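Local coordinates for predicted ATPase of the ABC class (Vibrio vulnificus, PDB 5D6A), which binds the ATP analogue AMP-PNP and, as a predicted ATPase of the ABC class, probably hydrolyses ATP, at residues N39-K47 / I59-Y67; K492-L500 / A561-S569. One frame throughout, in Å; residues are numbered along the deposited sequence.

Contact 1 of 2, residues N39-K47 / I59-Y67; sequences NYRAYQQIK and IDHIQSDPY
Tyr40 lays one face of its ring on Pro66, whose CD stands 3.5 Å from the ring centroid and 8° off the ring normal, a CH-pi contact over the middle of the ring. Tyr43 comes to the opposite face edge-on, its CD2 offset toward the rim, so the phenol ring is sandwiched between a proline and the edge of a second tyrosine. CG of Tyr40 is anti to the backbone N (chi1 -164°), which swings the ring out of the 3-10 segment 40-45 and down to the chain at 63-66. There the phenol meets the Gln63 amide with the two planes 76° apart.

Ile62 fills the middle of the contact. Its CG2 touches Tyr43 CB at 3.5 Å, while the Gln44 side chain runs antiparallel alongside it, with NE2 3.6 Å from Ile62 CB. At the far end the Lys47 chain, bent at three successive torsions, folds back so that CD lies against the carbonyl oxygens of Ile59 and Asp60, and CE reaches Ile62 CG1 at 3.7 Å.

The contact thus rests largely on apolar and CH-pi packing, with Lys47 methylenes along backbone carbonyls. The buried polar ends look to a third residue: Tyr40 OH is hydrogen-bonded to Leu146 O and Gln63 OE1 to the backbone N of Leu146, while Gln63 NE2 makes a weak bond to Asp65 O.

Contact 2 of 2, residues K492-L500 / A561-S569; sequences KEFTDLSAL and AALNRMRKS
Thr495 sets CG2 against the last turn of helix 556-564 and OG1 against the chain just past it. OG1 meets CG of the selenomethionine Met566, the two side chains crossing at about a right angle, and CG2, anti to the backbone N, points at the carbonyl O of Ala562, 3.4 Å away. Beside it Leu497 brings CD2 to Ala562 CB at 3.5 Å. Trp516 of helix 506-519 also packs on Thr495, Ala562 and Met566, making this the closely packed part of the contact.

Farther along, Leu500 sets CD2 3.9 Å from Ala561 CB and over one face of the Arg565 guanidinium, 4.0 Å above its plane. The arginine chain runs extended from CG to NE, and its NH2 turns back to Ala561 O at 2.9 Å. That oxygen lies in the guanidinium plane, although the donor stands 42° out of the carbonyl plane. A salt bridge from NH1 to Glu306 and a cation-pi contact with Trp346 help fix the group's rotation; Glu306 probably offsets much of its charge, although Arg309 brings a like charge close to NH1.

The other end is looser and more open to solvent. Glu493 and Lys568 cross at about a right angle, with Glu493 OE2 3.3 Å from Lys568 CE but 4.4 Å from NZ, too far for a salt bridge. Between these ends a water bridges Phe494 O, at 2.9 Å, and Arg567 N; no direct hydrogen bond links the segments.

The C-terminal end of a helix, with the type I turn that follows at 566-569, thus packs against the edge strand 493-496 of a three-stranded antiparallel sheet, a helix-on-sheet packing of alpha+beta kind in the MRB1590 C-terminal family region.

In the fold
Contact 1 closes before contact 2 opens along the chain. Their centres are about 33 Å apart and their nearest atoms about 17 Å apart, so they do not touch. They share no sheet: 59-67 starts on strand 56-61 of the antiparallel sheet in the N-terminal family region, whereas 492-500 carries the edge strand 493-496 of a small sheet in the MRB1590 C-terminal region. The P-loop region, with the AMP-PNP pocket, lies between them in sequence. Contact 1 joins segments 12 residues apart, and its centre lies about 33 Å from the centre of the chain, in the N-terminal periphery; contact 2, its centre about 15 Å from that point, joins segments 61 residues apart and holds the C-terminal region together close to the P-loop region.

Contact 1 of 2, residues N39-K47 / I59-Y67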
ATOM      1  N   ASN A  39     -28.092 -12.825 -27.872  1.00 91.61           N
ATOM      2  CA  ASN A  39     -27.619 -12.609 -26.506  1.00 90.13           C
ATOM      3  C   ASN A  39     -26.094 -12.737 -26.439  1.00 86.21           C
ATOM      4  O   ASN A  39     -25.504 -13.551 -27.149  1.00 84.89           O
ATOM      5  CB  ASN A  39     -28.289 -13.609 -25.555  1.00 91.75           C
ATOM      6  CG  ASN A  39     -28.073 -13.268 -24.091  1.00 92.06           C
ATOM      7  OD1 ASN A  39     -27.754 -12.130 -23.743  1.00 91.60           O
ATOM      8  ND2 ASN A  39     -28.273 -14.251 -23.223  1.00 92.97           N
ATOM      9  N   TYR A  40     -25.465 -11.934 -25.581  1.00 84.56           N
ATOM     10  CA  TYR A  40     -23.999 -11.931 -25.442  1.00 81.18           C
ATOM     11  C   TYR A  40     -23.448 -13.322 -25.131  1.00 79.47           C
ATOM     12  O   TYR A  40     -22.290 -13.625 -25.422  1.00 75.48           O
ATOM     13  CB  TYR A  40     -23.568 -10.950 -24.348  1.00 81.01           C
ATOM     14  CG  TYR A  40     -22.099 -10.593 -24.385  1.00 78.20           C
ATOM     15  CD1 TYR A  40     -21.635  -9.597 -25.238  1.00 77.71           C
ATOM     16  CD2 TYR A  40     -21.177 -11.235 -23.565  1.00 76.15           C
ATOM     17  CE1 TYR A  40     -20.297  -9.255 -25.282  1.00 74.72           C
ATOM     18  CE2 TYR A  40     -19.834 -10.896 -23.602  1.00 73.38           C
ATOM     19  CZ  TYR A  40     -19.401  -9.904 -24.463  1.00 72.77           C
ATOM     20  OH  TYR A  40     -18.073  -9.551 -24.513  1.00 70.43           O
ATOM     21  N   ARG A  41     -24.289 -14.155 -24.528  1.00 82.38           N
ATOM     22  CA  ARG A  41     -23.921 -15.523 -24.189  1.00 83.02           C
ATOM     23  C   ARG A  41     -23.506 -16.301 -25.440  1.00 80.96           C
ATOM     24  O   ARG A  41     -22.664 -17.198 -25.371  1.00 79.62           O
ATOM     25  CB  ARG A  41     -25.113 -16.222 -23.525  1.00 88.46           C
ATOM     26  CG  ARG A  41     -24.808 -17.600 -22.966  1.00 90.62           C
ATOM     27  CD  ARG A  41     -26.067 -18.274 -22.446  1.00 96.02           C
ATOM     28  NE  ARG A  41     -25.761 -19.547 -21.799  1.00 98.89           N
ATOM     29  CZ  ARG A  41     -25.526 -20.691 -22.441  1.00100.09           C
ATOM     30  NH1 ARG A  41     -25.537 -20.740 -23.771  1.00 99.73           N
ATOM     31  NH2 ARG A  41     -25.257 -21.793 -21.747  1.00101.65           N
ATOM     32  N   ALA A  42     -24.098 -15.943 -26.580  1.00 80.31           N
ATOM     33  CA  ALA A  42     -23.826 -16.618 -27.853  1.00 79.18           C
ATOM     34  C   ALA A  42     -22.349 -16.631 -28.281  1.00 75.38           C
ATOM     35  O   ALA A  42     -21.953 -17.486 -29.075  1.00 74.68           O
ATOM     36  CB  ALA A  42     -24.689 -16.022 -28.958  1.00 81.06           C
ATOM     37  N   TYR A  43     -21.541 -15.697 -27.778  1.00 72.92           N
ATOM     38  CA  TYR A  43     -20.110 -15.684 -28.128  1.00 70.18           C
ATOM     39  C   TYR A  43     -19.404 -17.002 -27.788  1.00 70.16           C
ATOM     40  O   TYR A  43     -18.371 -17.319 -28.374  1.00 68.50           O
ATOM     41  CB  TYR A  43     -19.358 -14.522 -27.463  1.00 68.10           C
ATOM     42  CG  TYR A  43     -19.424 -13.193 -28.193  1.00 67.15           C
ATOM     43  CD1 TYR A  43     -18.795 -13.030 -29.424  1.00 65.58           C
ATOM     44  CD2 TYR A  43     -20.043 -12.084 -27.624  1.00 67.55           C
ATOM     45  CE1 TYR A  43     -18.823 -11.817 -30.090  1.00 65.51           C
ATOM     46  CE2 TYR A  43     -20.070 -10.865 -28.282  1.00 67.37           C
ATOM     47  CZ  TYR A  43     -19.461 -10.737 -29.515  1.00 66.40           C
ATOM     48  OH  TYR A  43     -19.482  -9.530 -30.174  1.00 66.66           O
ATOM     49  N   GLN A  44     -19.959 -17.760 -26.843  1.00 72.39           N
ATOM     50  CA  GLN A  44     -19.388 -19.053 -26.452  1.00 72.82           C
ATOM     51  C   GLN A  44     -19.197 -19.994 -27.641  1.00 72.69           C
ATOM     52  O   GLN A  44     -18.340 -20.876 -27.605  1.00 73.26           O
ATOM     53  CB  GLN A  44     -20.279 -19.736 -25.406  1.00 76.17           C
ATOM     54  CG  GLN A  44     -20.242 -19.084 -24.034  1.00 76.39           C
ATOM     55  CD  GLN A  44     -18.884 -19.209 -23.374  1.00 75.52           C
ATOM     56  OE1 GLN A  44     -18.140 -20.157 -23.635  1.00 76.03           O
ATOM     57  NE2 GLN A  44     -18.556 -18.258 -22.504  1.00 74.83           N
ATOM     58  N   GLN A  45     -19.996 -19.799 -28.688  1.00 72.51           N
ATOM     59  CA  GLN A  45     -19.924 -20.628 -29.892  1.00 73.76           C
ATOM     60  C   GLN A  45     -18.684 -20.330 -30.740  1.00 71.26           C
ATOM     61  O   GLN A  45     -18.295 -21.138 -31.582  1.00 72.24           O
ATOM     62  CB  GLN A  45     -21.194 -20.444 -30.730  1.00 76.82           C
ATOM     63  CG  GLN A  45     -22.472 -20.858 -30.010  1.00 79.60           C
ATOM     64  CD  GLN A  45     -23.726 -20.579 -30.815  1.00 82.76           C
ATOM     65  OE1 GLN A  45     -23.660 -20.239 -31.997  1.00 83.73           O
ATOM     66  NE2 GLN A  45     -24.880 -20.723 -30.176  1.00 85.38           N
ATOM     67  N   ILE A  46     -18.072 -19.172 -30.516  1.00 69.39           N
ATOM     68  CA  ILE A  46     -16.871 -18.760 -31.243  1.00 67.59           C
ATOM     69  C   ILE A  46     -15.644 -19.516 -30.733  1.00 65.00           C
ATOM     70  O   ILE A  46     -14.665 -19.688 -31.459  1.00 62.95           O
ATOM     71  CB  ILE A  46     -16.642 -17.236 -31.103  1.00 67.64           C
ATOM     72  CG1 ILE A  46     -17.849 -16.461 -31.643  1.00 70.36           C
ATOM     73  CG2 ILE A  46     -15.374 -16.799 -31.816  1.00 66.85           C
ATOM     74  CD1 ILE A  46     -18.197 -16.782 -33.082  1.00 72.34           C
ATOM     75  N   LYS A  47     -15.715 -19.963 -29.480  1.00 64.10           N
ATOM     76  CA  LYS A  47     -14.636 -20.708 -28.835  1.00 61.73           C
ATOM     77  C   LYS A  47     -14.069 -21.788 -29.755  1.00 61.55           C
ATOM     78  O   LYS A  47     -14.827 -22.524 -30.386  1.00 63.66           O
ATOM     79  CB  LYS A  47     -15.177 -21.385 -27.571  1.00 63.49           C
ATOM     80  CG  LYS A  47     -14.117 -22.026 -26.685  1.00 62.85           C
ATOM     81  CD  LYS A  47     -13.381 -20.989 -25.860  1.00 60.58           C
ATOM     82  CE  LYS A  47     -14.196 -20.516 -24.664  1.00 60.62           C
ATOM     83  NZ  LYS A  47     -14.324 -21.571 -23.620  1.00 61.50           N
ATOM     84  N   ILE A  59      -9.021 -19.028 -29.626  1.00 56.26           N
ATOM     85  CA  ILE A  59      -9.913 -18.246 -28.774  1.00 56.85           C
ATOM     86  C   ILE A  59     -10.176 -19.135 -27.563  1.00 58.79           C
ATOM     87  O   ILE A  59     -11.015 -20.032 -27.613  1.00 61.18           O
ATOM     88  CB  ILE A  59     -11.207 -17.875 -29.519  1.00 58.51           C
ATOM     89  CG1 ILE A  59     -10.846 -17.177 -30.839  1.00 58.22           C
ATOM     90  CG2 ILE A  59     -12.093 -16.996 -28.646  1.00 58.59           C
ATOM     91  CD1 ILE A  59     -12.024 -16.746 -31.682  1.00 59.27           C
ATOM     92  N   ASP A  60      -9.444 -18.875 -26.482  1.00 59.08           N
ATOM     93  CA  ASP A  60      -9.480 -19.714 -25.277  1.00 60.74           C
ATOM     94  C   ASP A  60     -10.580 -19.450 -24.258  1.00 60.60           C
ATOM     95  O   ASP A  60     -11.249 -20.386 -23.820  1.00 64.64           O
ATOM     96  CB  ASP A  60      -8.131 -19.612 -24.565  1.00 61.52           C
ATOM     97  CG  ASP A  60      -6.978 -20.059 -25.439  1.00 62.33           C
ATOM     98  OD1 ASP A  60      -7.180 -20.940 -26.300  1.00 65.10           O
ATOM     99  OD2 ASP A  60      -5.861 -19.539 -25.251  1.00 63.11           O
ATOM    100  N   HIS A  61     -10.739 -18.203 -23.837  1.00 58.05           N
ATOM    101  CA  HIS A  61     -11.765 -17.878 -22.851  1.00 58.26           C
ATOM    102  C   HIS A  61     -12.631 -16.724 -23.306  1.00 58.40           C
ATOM    103  O   HIS A  61     -12.134 -15.641 -23.599  1.00 57.62           O
ATOM    104  CB  HIS A  61     -11.142 -17.549 -21.494  1.00 57.14           C
ATOM    105  CG  HIS A  61     -12.149 -17.177 -20.451  1.00 58.77           C
ATOM    106  ND1 HIS A  61     -12.861 -18.117 -19.736  1.00 60.84           N
ATOM    107  CD2 HIS A  61     -12.574 -15.969 -20.011  1.00 59.27           C
ATOM    108  CE1 HIS A  61     -13.681 -17.503 -18.900  1.00 62.12           C
ATOM    109  NE2 HIS A  61     -13.525 -16.200 -19.046  1.00 61.50           N
ATOM    110  N   ILE A  62     -13.934 -16.970 -23.353  1.00 60.13           N
ATOM    111  CA  ILE A  62     -14.899 -15.966 -23.756  1.00 62.08           C
ATOM    112  C   ILE A  62     -15.482 -15.301 -22.514  1.00 64.03           C
ATOM    113  O   ILE A  62     -16.069 -15.970 -21.662  1.00 67.32           O
ATOM    114  CB  ILE A  62     -16.049 -16.597 -24.570  1.00 64.30           C
ATOM    115  CG1 ILE A  62     -15.509 -17.290 -25.829  1.00 63.85           C
ATOM    116  CG2 ILE A  62     -17.090 -15.548 -24.941  1.00 65.29           C
ATOM    117  CD1 ILE A  62     -14.807 -16.367 -26.804  1.00 62.73           C
ATOM    118  N   GLN A  63     -15.306 -13.987 -22.411  1.00 63.37           N
ATOM    119  CA  GLN A  63     -15.849 -13.229 -21.289  1.00 64.89           C
ATOM    120  C   GLN A  63     -17.367 -13.363 -21.282  1.00 68.18           C
ATOM    121  O   GLN A  63     -17.987 -13.468 -22.339  1.00 67.96           O
ATOM    122  CB  GLN A  63     -15.456 -11.754 -21.400  1.00 64.45           C
ATOM    123  CG  GLN A  63     -15.948 -11.065 -22.668  1.00 64.96           C
ATOM    124  CD  GLN A  63     -15.413  -9.653 -22.830  1.00 64.91           C
ATOM    125  OE1 GLN A  63     -15.039  -9.245 -23.928  1.00 63.93           O
ATOM    126  NE2 GLN A  63     -15.356  -8.908 -21.732  1.00 66.73           N
ATOM    127  N   SER A  64     -17.958 -13.364 -20.090  1.00 71.03           N
ATOM    128  CA  SER A  64     -19.407 -13.490 -19.947  1.00 75.38           C
ATOM    129  C   SER A  64     -20.097 -12.129 -19.877  1.00 78.77           C
ATOM    130  O   SER A  64     -21.322 -12.056 -19.783  1.00 81.19           O
ATOM    131  CB  SER A  64     -19.738 -14.283 -18.681  1.00 76.98           C
ATOM    132  OG  SER A  64     -19.264 -13.612 -17.524  1.00 76.29           O
ATOM    133  N   ASP A  65     -19.313 -11.058 -19.938  1.00 80.36           N
ATOM    134  CA  ASP A  65     -19.853  -9.711 -19.823  1.00 84.88           C
ATOM    135  C   ASP A  65     -18.909  -8.700 -20.476  1.00 82.50           C
ATOM    136  O   ASP A  65     -17.704  -8.741 -20.230  1.00 79.67           O
ATOM    137  CB  ASP A  65     -20.019  -9.385 -18.330  1.00 89.13           C
ATOM    138  CG  ASP A  65     -20.545  -7.980 -18.078  1.00 93.92           C
ATOM    139  OD1 ASP A  65     -21.392  -7.496 -18.859  1.00 96.17           O
ATOM    140  OD2 ASP A  65     -20.126  -7.369 -17.068  1.00 96.53           O
ATOM    141  N   PRO A  66     -19.446  -7.796 -21.322  1.00 83.50           N
ATOM    142  CA  PRO A  66     -18.601  -6.772 -21.937  1.00 81.84           C
ATOM    143  C   PRO A  66     -17.772  -5.997 -20.912  1.00 81.63           C
ATOM    144  O   PRO A  66     -16.645  -5.594 -21.208  1.00 78.82           O
ATOM    145  CB  PRO A  66     -19.615  -5.835 -22.595  1.00 83.83           C
ATOM    146  CG  PRO A  66     -20.780  -6.698 -22.914  1.00 85.72           C
ATOM    147  CD  PRO A  66     -20.802  -7.813 -21.905  1.00 86.03           C
ATOM    148  N   TYR A  67     -18.332  -5.804 -19.718  1.00 84.17           N
ATOM    149  CA  TYR A  67     -17.650  -5.072 -18.645  1.00 85.34           C
ATOM    150  C   TYR A  67     -16.795  -5.960 -17.725  1.00 80.41           C
ATOM    151  O   TYR A  67     -16.339  -5.504 -16.676  1.00 81.98           O
ATOM    152  CB  TYR A  67     -18.662  -4.271 -17.814  1.00 92.45           C
ATOM    153  CG  TYR A  67     -19.381  -3.195 -18.604  1.00 97.94           C
ATOM    154  CD1 TYR A  67     -18.771  -1.968 -18.860  1.00 99.50           C
ATOM    155  CD2 TYR A  67     -20.672  -3.399 -19.084  1.00101.50           C
ATOM    156  CE1 TYR A  67     -19.423  -0.980 -19.579  1.00102.13           C
ATOM    157  CE2 TYR A  67     -21.334  -2.415 -19.803  1.00103.98           C
ATOM    158  CZ  TYR A  67     -20.705  -1.208 -20.047  1.00104.51           C
ATOM    159  OH  TYR A  67     -21.355  -0.229 -20.760  1.00106.61           O
TER

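Contact 2 of 2, residues K492-L500 / A561-S569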
ATOM      1  N   LYS A 492      -9.672 -18.494  -1.317  1.00 46.29           N
ATOM      2  CA  LYS A 492     -10.336 -17.450  -0.538  1.00 47.94           C
ATOM      3  C   LYS A 492      -9.294 -16.596   0.200  1.00 45.46           C
ATOM      4  O   LYS A 492      -9.630 -15.573   0.795  1.00 46.04           O
ATOM      5  CB  LYS A 492     -11.314 -18.092   0.461  1.00 51.63           C
ATOM      6  CG  LYS A 492     -12.502 -18.776  -0.208  1.00 54.80           C
ATOM      7  CD  LYS A 492     -13.225 -19.811   0.660  1.00 58.85           C
ATOM      8  CE  LYS A 492     -13.848 -19.260   1.935  1.00 61.82           C
ATOM      9  NZ  LYS A 492     -12.860 -18.901   2.991  1.00 61.06           N
ATOM     10  N   GLU A 493      -8.025 -17.010   0.127  1.00 42.87           N
ATOM     11  CA  GLU A 493      -6.930 -16.336   0.830  1.00 40.74           C
ATOM     12  C   GLU A 493      -6.275 -15.209   0.038  1.00 38.02           C
ATOM     13  O   GLU A 493      -5.957 -15.367  -1.137  1.00 36.12           O
ATOM     14  CB  GLU A 493      -5.859 -17.363   1.202  1.00 39.99           C
ATOM     15  CG  GLU A 493      -6.396 -18.550   1.986  1.00 42.46           C
ATOM     16  CD  GLU A 493      -7.053 -18.144   3.288  1.00 44.83           C
ATOM     17  OE1 GLU A 493      -6.505 -17.264   3.983  1.00 45.92           O
ATOM     18  OE2 GLU A 493      -8.109 -18.718   3.623  1.00 48.11           O
ATOM     19  N   PHE A 494      -6.071 -14.076   0.709  1.00 37.71           N
ATOM     20  CA  PHE A 494      -5.431 -12.906   0.114  1.00 36.49           C
ATOM     21  C   PHE A 494      -4.081 -12.675   0.765  1.00 35.56           C
ATOM     22  O   PHE A 494      -3.984 -12.600   1.985  1.00 35.95           O
ATOM     23  CB  PHE A 494      -6.299 -11.663   0.291  1.00 37.52           C
ATOM     24  CG  PHE A 494      -7.559 -11.685  -0.521  1.00 38.47           C
ATOM     25  CD1 PHE A 494      -7.580 -11.146  -1.800  1.00 37.27           C
ATOM     26  CD2 PHE A 494      -8.721 -12.240  -0.010  1.00 40.45           C
ATOM     27  CE1 PHE A 494      -8.738 -11.159  -2.554  1.00 38.71           C
ATOM     28  CE2 PHE A 494      -9.885 -12.255  -0.759  1.00 41.76           C
ATOM     29  CZ  PHE A 494      -9.892 -11.715  -2.034  1.00 41.15           C
ATOM     30  N   THR A 495      -3.044 -12.556  -0.060  1.00 34.86           N
ATOM     31  CA  THR A 495      -1.687 -12.337   0.426  1.00 34.78           C
ATOM     32  C   THR A 495      -1.234 -10.920   0.118  1.00 34.23           C
ATOM     33  O   THR A 495      -1.260 -10.489  -1.028  1.00 34.63           O
ATOM     34  CB  THR A 495      -0.696 -13.314  -0.228  1.00 34.24           C
ATOM     35  OG1 THR A 495      -1.115 -14.662   0.021  1.00 35.66           O
ATOM     36  CG2 THR A 495       0.708 -13.113   0.326  1.00 33.71           C
ATOM     37  N   ASP A 496      -0.812 -10.207   1.153  1.00 35.04           N
ATOM     38  CA  ASP A 496      -0.337  -8.842   1.006  1.00 35.18           C
ATOM     39  C   ASP A 496       1.138  -8.857   0.575  1.00 33.80           C
ATOM     40  O   ASP A 496       2.001  -9.382   1.284  1.00 33.37           O
ATOM     41  CB  ASP A 496      -0.512  -8.094   2.328  1.00 36.88           C
ATOM     42  CG  ASP A 496      -0.163  -6.631   2.223  1.00 38.59           C
ATOM     43  OD1 ASP A 496       0.334  -6.204   1.161  1.00 38.40           O
ATOM     44  OD2 ASP A 496      -0.385  -5.902   3.211  1.00 41.81           O
ATOM     45  N   LEU A 497       1.413  -8.276  -0.589  1.00 32.90           N
ATOM     46  CA  LEU A 497       2.764  -8.228  -1.137  1.00 32.98           C
ATOM     47  C   LEU A 497       3.283  -6.793  -1.263  1.00 34.94           C
ATOM     48  O   LEU A 497       4.204  -6.533  -2.033  1.00 34.88           O
ATOM     49  CB  LEU A 497       2.788  -8.905  -2.510  1.00 32.05           C
ATOM     50  CG  LEU A 497       2.302 -10.360  -2.589  1.00 31.19           C
ATOM     51  CD1 LEU A 497       2.349 -10.854  -4.032  1.00 30.68           C
ATOM     52  CD2 LEU A 497       3.125 -11.275  -1.695  1.00 30.51           C
ATOM     53  N   SER A 498       2.705  -5.878  -0.487  1.00 37.55           N
ATOM     54  CA  SER A 498       3.093  -4.465  -0.514  1.00 39.61           C
ATOM     55  C   SER A 498       4.569  -4.238  -0.221  1.00 40.00           C
ATOM     56  O   SER A 498       5.219  -3.432  -0.881  1.00 40.47           O
ATOM     57  CB  SER A 498       2.282  -3.679   0.514  1.00 42.11           C
ATOM     58  OG  SER A 498       0.899  -3.774   0.249  1.00 44.38           O
ATOM     59  N   ALA A 499       5.084  -4.948   0.778  1.00 39.94           N
ATOM     60  CA  ALA A 499       6.482  -4.806   1.194  1.00 41.84           C
ATOM     61  C   ALA A 499       7.475  -5.181   0.100  1.00 40.76           C
ATOM     62  O   ALA A 499       8.582  -4.650   0.063  1.00 43.00           O
ATOM     63  CB  ALA A 499       6.746  -5.626   2.444  1.00 41.99           C
ATOM     64  N   LEU A 500       7.083  -6.098  -0.779  1.00 38.79           N
ATOM     65  CA  LEU A 500       7.943  -6.529  -1.872  1.00 38.70           C
ATOM     66  C   LEU A 500       7.904  -5.450  -2.944  1.00 39.40           C
ATOM     67  O   LEU A 500       7.229  -5.591  -3.965  1.00 39.42           O
ATOM     68  CB  LEU A 500       7.459  -7.869  -2.437  1.00 37.70           C
ATOM     69  CG  LEU A 500       7.280  -9.011  -1.431  1.00 37.39           C
ATOM     70  CD1 LEU A 500       6.795 -10.264  -2.142  1.00 36.73           C
ATOM     71  CD2 LEU A 500       8.566  -9.292  -0.673  1.00 38.49           C
ATOM     72  N   ALA A 561       8.993 -15.584  -0.844  1.00 33.40           N
ATOM     73  CA  ALA A 561       8.629 -14.382  -0.102  1.00 33.68           C
ATOM     74  C   ALA A 561       7.108 -14.256   0.009  1.00 32.76           C
ATOM     75  O   ALA A 561       6.574 -14.006   1.091  1.00 31.80           O
ATOM     76  CB  ALA A 561       9.218 -13.148  -0.770  1.00 34.07           C
ATOM     77  N   ALA A 562       6.417 -14.437  -1.115  1.00 32.62           N
ATOM     78  CA  ALA A 562       4.955 -14.355  -1.143  1.00 32.95           C
ATOM     79  C   ALA A 562       4.349 -15.474  -0.307  1.00 34.12           C
ATOM     80  O   ALA A 562       3.375 -15.273   0.418  1.00 34.38           O
ATOM     81  CB  ALA A 562       4.449 -14.442  -2.574  1.00 31.66           C
ATOM     82  N   LEU A 563       4.950 -16.654  -0.412  1.00 34.97           N
ATOM     83  CA  LEU A 563       4.486 -17.832   0.303  1.00 35.41           C
ATOM     84  C   LEU A 563       4.728 -17.700   1.812  1.00 35.13           C
ATOM     85  O   LEU A 563       3.936 -18.195   2.613  1.00 36.16           O
ATOM     86  CB  LEU A 563       5.180 -19.068  -0.274  1.00 36.64           C
ATOM     87  CG  LEU A 563       4.627 -20.459   0.015  1.00 38.30           C
ATOM     88  CD1 LEU A 563       3.149 -20.563  -0.334  1.00 38.30           C
ATOM     89  CD2 LEU A 563       5.433 -21.474  -0.784  1.00 39.68           C
ATOM     90  N   ASN A 564       5.813 -17.021   2.188  1.00 34.18           N
ATOM     91  CA  ASN A 564       6.142 -16.786   3.598  1.00 34.31           C
ATOM     92  C   ASN A 564       5.137 -15.856   4.264  1.00 34.59           C
ATOM     93  O   ASN A 564       5.050 -15.811   5.489  1.00 35.07           O
ATOM     94  CB  ASN A 564       7.538 -16.163   3.740  1.00 34.96           C
ATOM     95  CG  ASN A 564       8.655 -17.107   3.342  1.00 35.38           C
ATOM     96  OD1 ASN A 564       8.491 -18.323   3.344  1.00 36.34           O
ATOM     97  ND2 ASN A 564       9.813 -16.545   3.019  1.00 36.45           N
ATOM     98  N   ARG A 565       4.397 -15.105   3.447  1.00 34.36           N
ATOM     99  CA  ARG A 565       3.399 -14.152   3.942  1.00 34.53           C
ATOM    100  C   ARG A 565       1.962 -14.637   3.793  1.00 34.82           C
ATOM    101  O   ARG A 565       1.029 -13.914   4.149  1.00 36.06           O
ATOM    102  CB  ARG A 565       3.580 -12.807   3.240  1.00 33.88           C
ATOM    103  CG  ARG A 565       4.877 -12.126   3.634  1.00 34.87           C
ATOM    104  CD  ARG A 565       5.237 -10.962   2.729  1.00 34.66           C
ATOM    105  NE  ARG A 565       6.422 -10.280   3.236  1.00 35.91           N
ATOM    106  CZ  ARG A 565       7.670 -10.723   3.093  1.00 35.90           C
ATOM    107  NH1 ARG A 565       8.675 -10.027   3.605  1.00 37.18           N
ATOM    108  NH2 ARG A 565       7.922 -11.860   2.454  1.00 35.07           N
HETATM  109  N   MSE A 566       1.780 -15.849   3.269  1.00 35.24           N
HETATM  110  CA  MSE A 566       0.442 -16.429   3.130  1.00 36.03           C
HETATM  111  C   MSE A 566       0.123 -17.017   4.477  1.00 36.49           C
HETATM  112  O   MSE A 566       0.852 -17.869   4.981  1.00 36.92           O
HETATM  113  CB  MSE A 566       0.399 -17.474   2.024  1.00 36.69           C
HETATM  114  CG  MSE A 566      -0.970 -17.503   1.359  1.00 38.79           C
HETATM  115 SE   MSE A 566      -1.939 -19.119   1.912  1.00 43.39          SE
HETATM  116  CE  MSE A 566      -0.893 -20.411   0.858  1.00 40.25           C
ATOM    117  N   ARG A 567      -0.984 -16.570   5.058  1.00 37.22           N
ATOM    118  CA  ARG A 567      -1.377 -16.960   6.419  1.00 39.85           C
ATOM    119  C   ARG A 567      -1.763 -18.426   6.651  1.00 43.16           C
ATOM    120  O   ARG A 567      -1.808 -18.872   7.800  1.00 46.30           O
ATOM    121  CB  ARG A 567      -2.488 -16.022   6.899  1.00 39.81           C
ATOM    122  CG  ARG A 567      -2.031 -14.570   6.884  1.00 39.15           C
ATOM    123  CD  ARG A 567      -3.112 -13.580   7.263  1.00 40.56           C
ATOM    124  NE  ARG A 567      -2.568 -12.223   7.315  1.00 40.24           N
ATOM    125  CZ  ARG A 567      -1.952 -11.691   8.372  1.00 41.93           C
ATOM    126  NH1 ARG A 567      -1.785 -12.392   9.492  1.00 43.32           N
ATOM    127  NH2 ARG A 567      -1.494 -10.446   8.311  1.00 42.33           N
ATOM    128  N   LYS A 568      -2.025 -19.171   5.579  1.00 44.41           N
ATOM    129  CA  LYS A 568      -2.397 -20.586   5.704  1.00 46.63           C
ATOM    130  C   LYS A 568      -1.231 -21.532   5.407  1.00 46.21           C
ATOM    131  O   LYS A 568      -1.309 -22.721   5.711  1.00 50.18           O
ATOM    132  CB  LYS A 568      -3.554 -20.921   4.762  1.00 48.30           C
ATOM    133  CG  LYS A 568      -4.833 -20.128   4.993  1.00 49.68           C
ATOM    134  CD  LYS A 568      -5.473 -20.441   6.332  1.00 52.10           C
ATOM    135  CE  LYS A 568      -6.803 -19.719   6.473  1.00 54.28           C
ATOM    136  NZ  LYS A 568      -7.463 -20.005   7.773  1.00 58.00           N
ATOM    137  N   SER A 569      -0.163 -21.016   4.804  1.00 42.79           N
ATOM    138  CA  SER A 569       0.997 -21.846   4.477  1.00 41.74           C
ATOM    139  C   SER A 569       1.442 -22.705   5.656  1.00 43.54           C
ATOM    140  O   SER A 569       1.525 -22.225   6.789  1.00 43.60           O
ATOM    141  CB  SER A 569       2.174 -20.978   4.026  1.00 40.41           C
ATOM    142  OG  SER A 569       1.893 -20.316   2.811  1.00 38.46           O
TER
HETATM  143  O   HOH W   1      -2.743 -14.835   3.285  1.00 34.89           O